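Local coordinates for extracellular protein 11-1 (Passalora fulva, PDB 6ZUS) that is a secreted avirulence effector of a fungal plant pathogen, binds zinc, and is probably recognised by, or interferes with recognition by, plant resistance proteins, at residues A[44-48]-A[96-100]; A[55-61]-A[74-80]. One frame throughout, in Å; residues are numbered along the deposited sequence.

Contact 1: A[44-48]-A[96-100]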
ATOM      1  N   ASN A  44      11.918   2.768   6.829  1.00 23.01           N
ATOM      2  CA  ASN A  44      12.675   3.853   7.493  1.00 26.71           C
ATOM      3  C   ASN A  44      12.492   5.164   6.737  1.00 26.97           C
ATOM      4  O   ASN A  44      13.422   5.992   6.736  1.00 27.12           O
ATOM      5  CB  ASN A  44      14.150   3.498   7.625  1.00 30.45           C
ATOM      6  CG  ASN A  44      14.782   3.318   6.270  1.00 35.39           C
ATOM      7  OD1 ASN A  44      14.081   3.256   5.258  1.00 31.29           O
ATOM      8  ND2 ASN A  44      16.106   3.238   6.240  1.00 41.08           N
ATOM      9  N   ASP A  45      11.280   5.426   6.247  1.00 22.62           N
ATOM     10  CA  ASP A  45      10.962   6.774   5.713  1.00 23.84           C
ATOM     11  C   ASP A  45      11.160   7.834   6.818  1.00 22.74           C
ATOM     12  O   ASP A  45      10.876   7.550   7.997  1.00 21.99           O
ATOM     13  CB  ASP A  45       9.550   6.826   5.144  1.00 22.71           C
ATOM     14  CG  ASP A  45       9.244   8.128   4.418  1.00 24.91           C
ATOM     15  OD1 ASP A  45       9.732   8.259   3.280  1.00 27.00           O
ATOM     16  OD2 ASP A  45       8.534   8.990   4.998  1.00 25.49           O
ATOM     17  N   ALA A  46      11.569   9.044   6.444  1.00 23.78           N
ATOM     18  CA  ALA A  46      11.699  10.186   7.369  1.00 24.57           C
ATOM     19  C   ALA A  46      10.393  10.405   8.147  1.00 25.29           C
ATOM     20  O   ALA A  46      10.469  10.834   9.333  1.00 23.26           O
ATOM     21  CB  ALA A  46      12.075  11.417   6.583  1.00 26.71           C
ATOM     22  N   CYS A  47       9.213  10.171   7.531  1.00 21.80           N
ATOM     23  CA  CYS A  47       7.871  10.350   8.181  1.00 22.42           C
ATOM     24  C   CYS A  47       7.478   9.184   9.098  1.00 21.20           C
ATOM     25  O   CYS A  47       6.430   9.294   9.766  1.00 21.85           O
ATOM     26  CB  CYS A  47       6.778  10.570   7.148  1.00 24.80           C
ATOM     27  SG  CYS A  47       7.128  12.079   6.209  1.00 27.34           S
ATOM     28  N   GLN A  48       8.260   8.117   9.164  1.00 20.34           N
ATOM     29  CA  GLN A  48       7.907   6.920   9.976  1.00 20.53           C
ATOM     30  C   GLN A  48       8.112   7.234  11.484  1.00 21.89           C
ATOM     31  O   GLN A  48       9.210   7.673  11.859  1.00 21.59           O
ATOM     32  CB  GLN A  48       8.763   5.699   9.601  1.00 22.31           C
ATOM     33  CG  GLN A  48       8.095   4.375   9.953  1.00 23.75           C
ATOM     34  CD  GLN A  48       6.832   4.161   9.130  1.00 23.15           C
ATOM     35  OE1 GLN A  48       6.811   4.417   7.926  1.00 22.58           O
ATOM     36  NE2 GLN A  48       5.789   3.684   9.787  1.00 20.49           N
ATOM     37  N   TRP A  96      12.974  18.844   3.788  1.00 27.03           N
ATOM     38  CA  TRP A  96      11.544  18.638   4.087  1.00 28.02           C
ATOM     39  C   TRP A  96      10.981  17.404   3.365  1.00 26.47           C
ATOM     40  O   TRP A  96      11.276  17.152   2.138  1.00 23.90           O
ATOM     41  CB  TRP A  96      10.727  19.861   3.709  1.00 31.92           C
ATOM     42  CG  TRP A  96      11.070  21.052   4.539  1.00 36.40           C
ATOM     43  CD1 TRP A  96      11.960  22.062   4.271  1.00 40.31           C
ATOM     44  CD2 TRP A  96      10.467  21.341   5.804  1.00 36.81           C
ATOM     45  NE1 TRP A  96      11.956  22.960   5.305  1.00 42.60           N
ATOM     46  CE2 TRP A  96      11.049  22.546   6.256  1.00 40.33           C
ATOM     47  CE3 TRP A  96       9.503  20.689   6.583  1.00 34.82           C
ATOM     48  CZ2 TRP A  96      10.687  23.100   7.475  1.00 37.92           C
ATOM     49  CZ3 TRP A  96       9.142  21.245   7.784  1.00 37.04           C
ATOM     50  CH2 TRP A  96       9.734  22.436   8.219  1.00 40.06           C
ATOM     51  N   PHE A  97      10.059  16.757   4.066  1.00 25.32           N
ATOM     52  CA  PHE A  97       9.257  15.588   3.606  1.00 24.74           C
ATOM     53  C   PHE A  97       7.784  15.903   3.807  1.00 22.79           C
ATOM     54  O   PHE A  97       7.351  16.420   4.858  1.00 24.72           O
ATOM     55  CB  PHE A  97       9.655  14.322   4.372  1.00 23.31           C
ATOM     56  CG  PHE A  97      11.051  13.864   4.041  1.00 24.73           C
ATOM     57  CD1 PHE A  97      12.160  14.438   4.662  1.00 25.37           C
ATOM     58  CD2 PHE A  97      11.267  12.849   3.118  1.00 25.35           C
ATOM     59  CE1 PHE A  97      13.444  14.004   4.368  1.00 24.18           C
ATOM     60  CE2 PHE A  97      12.554  12.429   2.819  1.00 24.09           C
ATOM     61  CZ  PHE A  97      13.645  13.028   3.420  1.00 25.33           C
ATOM     62  N   ASP A  98       7.023  15.639   2.763  1.00 25.24           N
ATOM     63  CA  ASP A  98       5.554  15.671   2.845  1.00 23.85           C
ATOM     64  C   ASP A  98       5.082  14.322   3.397  1.00 23.05           C
ATOM     65  O   ASP A  98       5.315  13.304   2.746  1.00 22.44           O
ATOM     66  CB  ASP A  98       4.967  15.983   1.477  1.00 24.07           C
ATOM     67  CG  ASP A  98       3.485  16.316   1.495  1.00 26.82           C
ATOM     68  OD1 ASP A  98       2.833  16.142   2.574  1.00 27.84           O
ATOM     69  OD2 ASP A  98       2.997  16.787   0.414  1.00 28.07           O
ATOM     70  N   CYS A  99       4.402  14.345   4.535  1.00 23.56           N
ATOM     71  CA  CYS A  99       3.938  13.120   5.223  1.00 25.14           C
ATOM     72  C   CYS A  99       2.454  12.845   4.939  1.00 23.56           C
ATOM     73  O   CYS A  99       1.945  11.882   5.511  1.00 24.07           O
ATOM     74  CB  CYS A  99       4.192  13.197   6.718  1.00 29.80           C
ATOM     75  SG  CYS A  99       5.926  13.521   7.179  1.00 30.35           S
ATOM     76  N   ASP A 100       1.833  13.592   4.022  1.00 22.78           N
ATOM     77  CA  ASP A 100       0.452  13.310   3.547  1.00 24.46           C
ATOM     78  C   ASP A 100       0.412  11.901   2.964  1.00 21.43           C
ATOM     79  O   ASP A 100       1.455  11.418   2.487  1.00 20.54           O
ATOM     80  CB  ASP A 100      -0.024  14.355   2.531  1.00 27.42           C
ATOM     81  CG  ASP A 100      -0.393  15.710   3.204  1.00 41.86           C
ATOM     82  OD1 ASP A 100      -0.280  15.845   4.490  1.00 40.83           O
ATOM     83  OD2 ASP A 100      -0.801  16.656   2.463  1.00 46.90           O
TER

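Contact 2: A[55-61]-A[74-80]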
ATOM      1  N   THR A  55       1.274  -7.072  10.699  1.00 27.56           N
ATOM      2  CA  THR A  55       1.367  -8.310   9.892  1.00 27.72           C
ATOM      3  C   THR A  55       0.766  -8.017   8.509  1.00 24.41           C
ATOM      4  O   THR A  55      -0.264  -7.319   8.433  1.00 24.56           O
ATOM      5  CB  THR A  55       0.614  -9.460  10.586  1.00 33.42           C
ATOM      6  OG1 THR A  55       1.344  -9.697  11.793  1.00 40.45           O
ATOM      7  CG2 THR A  55       0.560 -10.707   9.740  1.00 34.87           C
ATOM      8  N   ALA A  56       1.461  -8.438   7.470  1.00 25.05           N
ATOM      9  CA  ALA A  56       1.000  -8.234   6.070  1.00 25.52           C
ATOM     10  C   ALA A  56      -0.080  -9.289   5.766  1.00 28.96           C
ATOM     11  O   ALA A  56       0.043 -10.431   6.226  1.00 25.45           O
ATOM     12  CB  ALA A  56       2.175  -8.298   5.152  1.00 26.37           C
ATOM     13  N   ILE A  57      -1.077  -8.922   4.972  1.00 25.70           N
ATOM     14  CA  ILE A  57      -2.167  -9.828   4.531  1.00 26.16           C
ATOM     15  C   ILE A  57      -2.194  -9.854   2.998  1.00 24.30           C
ATOM     16  O   ILE A  57      -2.731  -8.916   2.400  1.00 23.84           O
ATOM     17  CB  ILE A  57      -3.486  -9.337   5.132  1.00 27.27           C
ATOM     18  CG1 ILE A  57      -3.395  -9.310   6.664  1.00 31.75           C
ATOM     19  CG2 ILE A  57      -4.661 -10.185   4.645  1.00 35.94           C
ATOM     20  CD1 ILE A  57      -4.642  -8.819   7.317  1.00 39.68           C
ATOM     21  N   PRO A  58      -1.618 -10.896   2.368  1.00 25.51           N
ATOM     22  CA  PRO A  58      -1.803 -11.154   0.933  1.00 25.90           C
ATOM     23  C   PRO A  58      -3.257 -11.446   0.555  1.00 26.41           C
ATOM     24  O   PRO A  58      -4.047 -12.001   1.339  1.00 24.80           O
ATOM     25  CB  PRO A  58      -0.864 -12.326   0.590  1.00 26.50           C
ATOM     26  CG  PRO A  58       0.122 -12.342   1.728  1.00 28.40           C
ATOM     27  CD  PRO A  58      -0.662 -11.852   2.949  1.00 29.44           C
ATOM     28  N   LYS A  59      -3.632 -11.065  -0.664  1.00 23.86           N
ATOM     29  CA  LYS A  59      -4.981 -11.350  -1.179  1.00 25.52           C
ATOM     30  C   LYS A  59      -4.849 -11.584  -2.679  1.00 23.85           C
ATOM     31  O   LYS A  59      -4.011 -10.922  -3.333  1.00 19.55           O
ATOM     32  CB  LYS A  59      -5.924 -10.195  -0.864  1.00 32.80           C
ATOM     33  CG  LYS A  59      -7.380 -10.447  -1.207  1.00 47.78           C
ATOM     34  CD  LYS A  59      -8.152  -9.171  -1.567  1.00 69.67           C
ATOM     35  CE  LYS A  59      -8.209  -8.133  -0.457  1.00 86.29           C
ATOM     36  NZ  LYS A  59      -9.335  -7.176  -0.635  1.00 92.37           N
ATOM     37  N   ILE A  60      -5.689 -12.464  -3.216  1.00 22.61           N
ATOM     38  CA  ILE A  60      -5.735 -12.776  -4.678  1.00 21.90           C
ATOM     39  C   ILE A  60      -7.216 -12.748  -5.062  1.00 24.45           C
ATOM     40  O   ILE A  60      -8.031 -13.373  -4.350  1.00 24.66           O
ATOM     41  CB  ILE A  60      -5.047 -14.113  -4.968  1.00 26.29           C
ATOM     42  CG1 ILE A  60      -3.590 -14.127  -4.492  1.00 27.21           C
ATOM     43  CG2 ILE A  60      -5.178 -14.487  -6.448  1.00 29.37           C
ATOM     44  CD1 ILE A  60      -2.892 -15.490  -4.641  1.00 29.91           C
ATOM     45  N   GLN A  61      -7.565 -11.940  -6.036  1.00 21.27           N
ATOM     46  CA  GLN A  61      -8.938 -11.797  -6.568  1.00 21.95           C
ATOM     47  C   GLN A  61      -8.860 -12.143  -8.064  1.00 22.04           C
ATOM     48  O   GLN A  61      -7.846 -11.789  -8.726  1.00 20.80           O
ATOM     49  CB  GLN A  61      -9.486 -10.368  -6.492  1.00 24.87           C
ATOM     50  CG  GLN A  61      -9.476  -9.754  -5.115  1.00 30.31           C
ATOM     51  CD  GLN A  61      -9.750  -8.263  -5.217  1.00 33.19           C
ATOM     52  OE1 GLN A  61     -10.843  -7.846  -5.637  1.00 30.52           O
ATOM     53  NE2 GLN A  61      -8.725  -7.472  -4.889  1.00 28.48           N
ATOM     54  N   CYS A  74      -6.805 -10.539 -12.797  1.00 20.63           N
ATOM     55  CA  CYS A  74      -6.207 -10.893 -11.501  1.00 21.42           C
ATOM     56  C   CYS A  74      -5.866  -9.610 -10.761  1.00 21.58           C
ATOM     57  O   CYS A  74      -5.267  -8.707 -11.374  1.00 20.34           O
ATOM     58  CB  CYS A  74      -4.920 -11.690 -11.620  1.00 25.08           C
ATOM     59  SG  CYS A  74      -5.203 -13.188 -12.571  1.00 31.22           S
ATOM     60  N   ILE A  75      -6.178  -9.578  -9.468  1.00 21.21           N
ATOM     61  CA  ILE A  75      -5.713  -8.472  -8.594  1.00 20.05           C
ATOM     62  C   ILE A  75      -4.979  -9.130  -7.430  1.00 22.38           C
ATOM     63  O   ILE A  75      -5.638  -9.855  -6.678  1.00 22.40           O
ATOM     64  CB  ILE A  75      -6.829  -7.520  -8.161  1.00 21.48           C
ATOM     65  CG1 ILE A  75      -7.548  -6.927  -9.379  1.00 22.14           C
ATOM     66  CG2 ILE A  75      -6.260  -6.445  -7.236  1.00 20.68           C
ATOM     67  CD1 ILE A  75      -8.863  -6.252  -9.050  1.00 23.65           C
ATOM     68  N   CYS A  76      -3.658  -9.026  -7.416  1.00 18.62           N
ATOM     69  CA  CYS A  76      -2.782  -9.622  -6.381  1.00 19.97           C
ATOM     70  C   CYS A  76      -2.312  -8.475  -5.496  1.00 22.41           C
ATOM     71  O   CYS A  76      -1.823  -7.479  -6.035  1.00 18.78           O
ATOM     72  CB  CYS A  76      -1.640 -10.376  -7.038  1.00 23.97           C
ATOM     73  SG  CYS A  76      -2.363 -11.675  -8.080  1.00 27.81           S
ATOM     74  N   SER A  77      -2.559  -8.539  -4.189  1.00 20.14           N
ATOM     75  CA  SER A  77      -2.305  -7.369  -3.326  1.00 19.27           C
ATOM     76  C   SER A  77      -1.752  -7.856  -2.002  1.00 22.35           C
ATOM     77  O   SER A  77      -1.918  -9.056  -1.638  1.00 19.21           O
ATOM     78  CB  SER A  77      -3.534  -6.541  -3.157  1.00 20.82           C
ATOM     79  OG  SER A  77      -4.550  -7.297  -2.493  1.00 22.77           O
ATOM     80  N   VAL A  78      -1.050  -6.963  -1.334  1.00 21.35           N
ATOM     81  CA  VAL A  78      -0.627  -7.224   0.069  1.00 19.93           C
ATOM     82  C   VAL A  78      -0.852  -5.918   0.834  1.00 21.43           C
ATOM     83  O   VAL A  78      -0.542  -4.827   0.292  1.00 18.12           O
ATOM     84  CB  VAL A  78       0.806  -7.758   0.125  1.00 20.15           C
ATOM     85  CG1 VAL A  78       1.843  -6.829  -0.494  1.00 19.39           C
ATOM     86  CG2 VAL A  78       1.183  -8.137   1.537  1.00 22.36           C
ATOM     87  N   GLN A  79      -1.450  -6.035   2.024  1.00 21.75           N
ATOM     88  CA  GLN A  79      -1.828  -4.861   2.829  1.00 22.08           C
ATOM     89  C   GLN A  79      -1.247  -5.009   4.236  1.00 22.80           C
ATOM     90  O   GLN A  79      -1.063  -6.126   4.727  1.00 22.33           O
ATOM     91  CB  GLN A  79      -3.328  -4.639   2.805  1.00 26.79           C
ATOM     92  CG  GLN A  79      -4.088  -5.765   3.458  1.00 36.96           C
ATOM     93  CD  GLN A  79      -5.539  -5.723   3.043  1.00 45.01           C
ATOM     94  OE1 GLN A  79      -5.911  -6.172   1.944  1.00 52.68           O
ATOM     95  NE2 GLN A  79      -6.345  -5.176   3.942  1.00 44.61           N
ATOM     96  N   ALA A  80      -0.935  -3.874   4.827  1.00 20.74           N
ATOM     97  CA  ALA A  80      -0.461  -3.760   6.211  1.00 20.45           C
ATOM     98  C   ALA A  80      -0.705  -2.320   6.666  1.00 22.07           C
ATOM     99  O   ALA A  80      -0.892  -1.398   5.820  1.00 21.66           O
ATOM    100  CB  ALA A  80       0.995  -4.176   6.284  1.00 21.01           C
TER
HETATM  101  O   HOH W   1      -4.156  -7.324   0.361  1.00 29.00           O
HETATM  102  O   HOH W   2      -6.318  -8.570  -4.123  1.00 22.22           O

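Contact 1: A[44-48]-A[96-100]
A covalent bond carries this contact: Cys47 SG and Cys99 SG lie 2.1 Å apart with a chi3 of -73°, a left-handed disulfide, and no hydrogen bond passes between 44-48 and 96-100. The bridge sets the backbone spacing, with the two cysteine CA atoms 5.6 Å apart. Next to it, Ala46 CB sits 3.5 Å from the centroid of the Phe97 ring and only 8° off its normal, which defines a CH-pi contact over the ring face; the closest atoms are Ala46 CB and Phe97 CD1 at 3.6 Å. Cys47 SG packs on Phe97 CB at 3.8 Å, so the sulfur meets the base of the side chain while Ala46 CB covers the ring face, within 215 Å² of buried surface.

Each side is braced locally. Asp45 to Gln48 is a type I turn, closed by Gln48 N to Asp45 O at 2.9 Å, and Asp45 OD2 accepts from Cys47 N at 2.9 Å, an Asx turn that holds the cysteine. On the other side Asp98 OD1 accepts from Asp100 N at 3.1 Å, a second Asx turn where strand 96-98 gives way to helix 101-109. That helix is tied in by a salt bridge from Asp45 to Arg107.

The arrangement is a disulfide cross-link between a type I turn and the residue just past strand 96-98 of the two-stranded antiparallel sheet with 89-91, one of several disulfides in this chain, consistent with a secreted protein.

Contact 2: A[55-61]-A[74-80]
Gln61, Gln79 and Ile75 lose the most surface here, 84, 69 and 68 Å² of the 599 Å² total, and their side chains lie on the same sheet face as those of Ile57, Lys59 and Ser77. Gln61 pairs with Ile75 through two backbone bonds, Gln61 N to Ile75 O and Ile75 N to Gln61 O, both 2.9 Å, while Gln61 NE2 reaches 3.6 Å from Ile75 CG2. Gln79 pairs likewise with Ile57: Ile57 N to Gln79 O is 2.8 Å and Gln79 N to Ile57 O 3.2 Å. The end of its side chain comes near the partner strand, and Gln79 OE1 accepts from a water at 2.6 Å that also meets Ile57 O and Ser77 OG. A second water takes a bond from Gln61 NE2 at 2.8 Å and gives others to Ile75 O and Ser77 OG, so the serine joins both glutamines through solvent.

Lys59 and Ser77 form the central hydrogen-bonded pair. Pro58, which has no amide proton, falls at a non-hydrogen-bonded position opposite Val78, where none is needed; Pro58 and Val78 lie on the face bearing Ile60 and Cys76, and helix 31-40 packs against Pro58.

With strand directions 158° apart and axes 4.6 Å at closest approach, this is a regular antiparallel beta hairpin, its 57-64 arm forming one edge of the four-stranded sheet.

How the contacts relate
Contact 2 is nested along the chain inside the loop closed by contact 1, whose disulfide links positions on both sides of the hairpin. In space they stay separate: their centres are 24 Å apart, on opposite sides of the chain's centre, and their nearest atoms are about 9 Å apart. Strand 71-86 connects them, since its Arg86 forms a backbone hydrogen bond with Cys47. Disulfides also secure contact 2, from Cys74 to Cys25 and from Cys76 to Cys29. Contact 1 lies away from the annotated zinc sites, whereas the Cys76 side chain is about 4 Å from a bound zinc ion and about 5 Å from the His15 side chain.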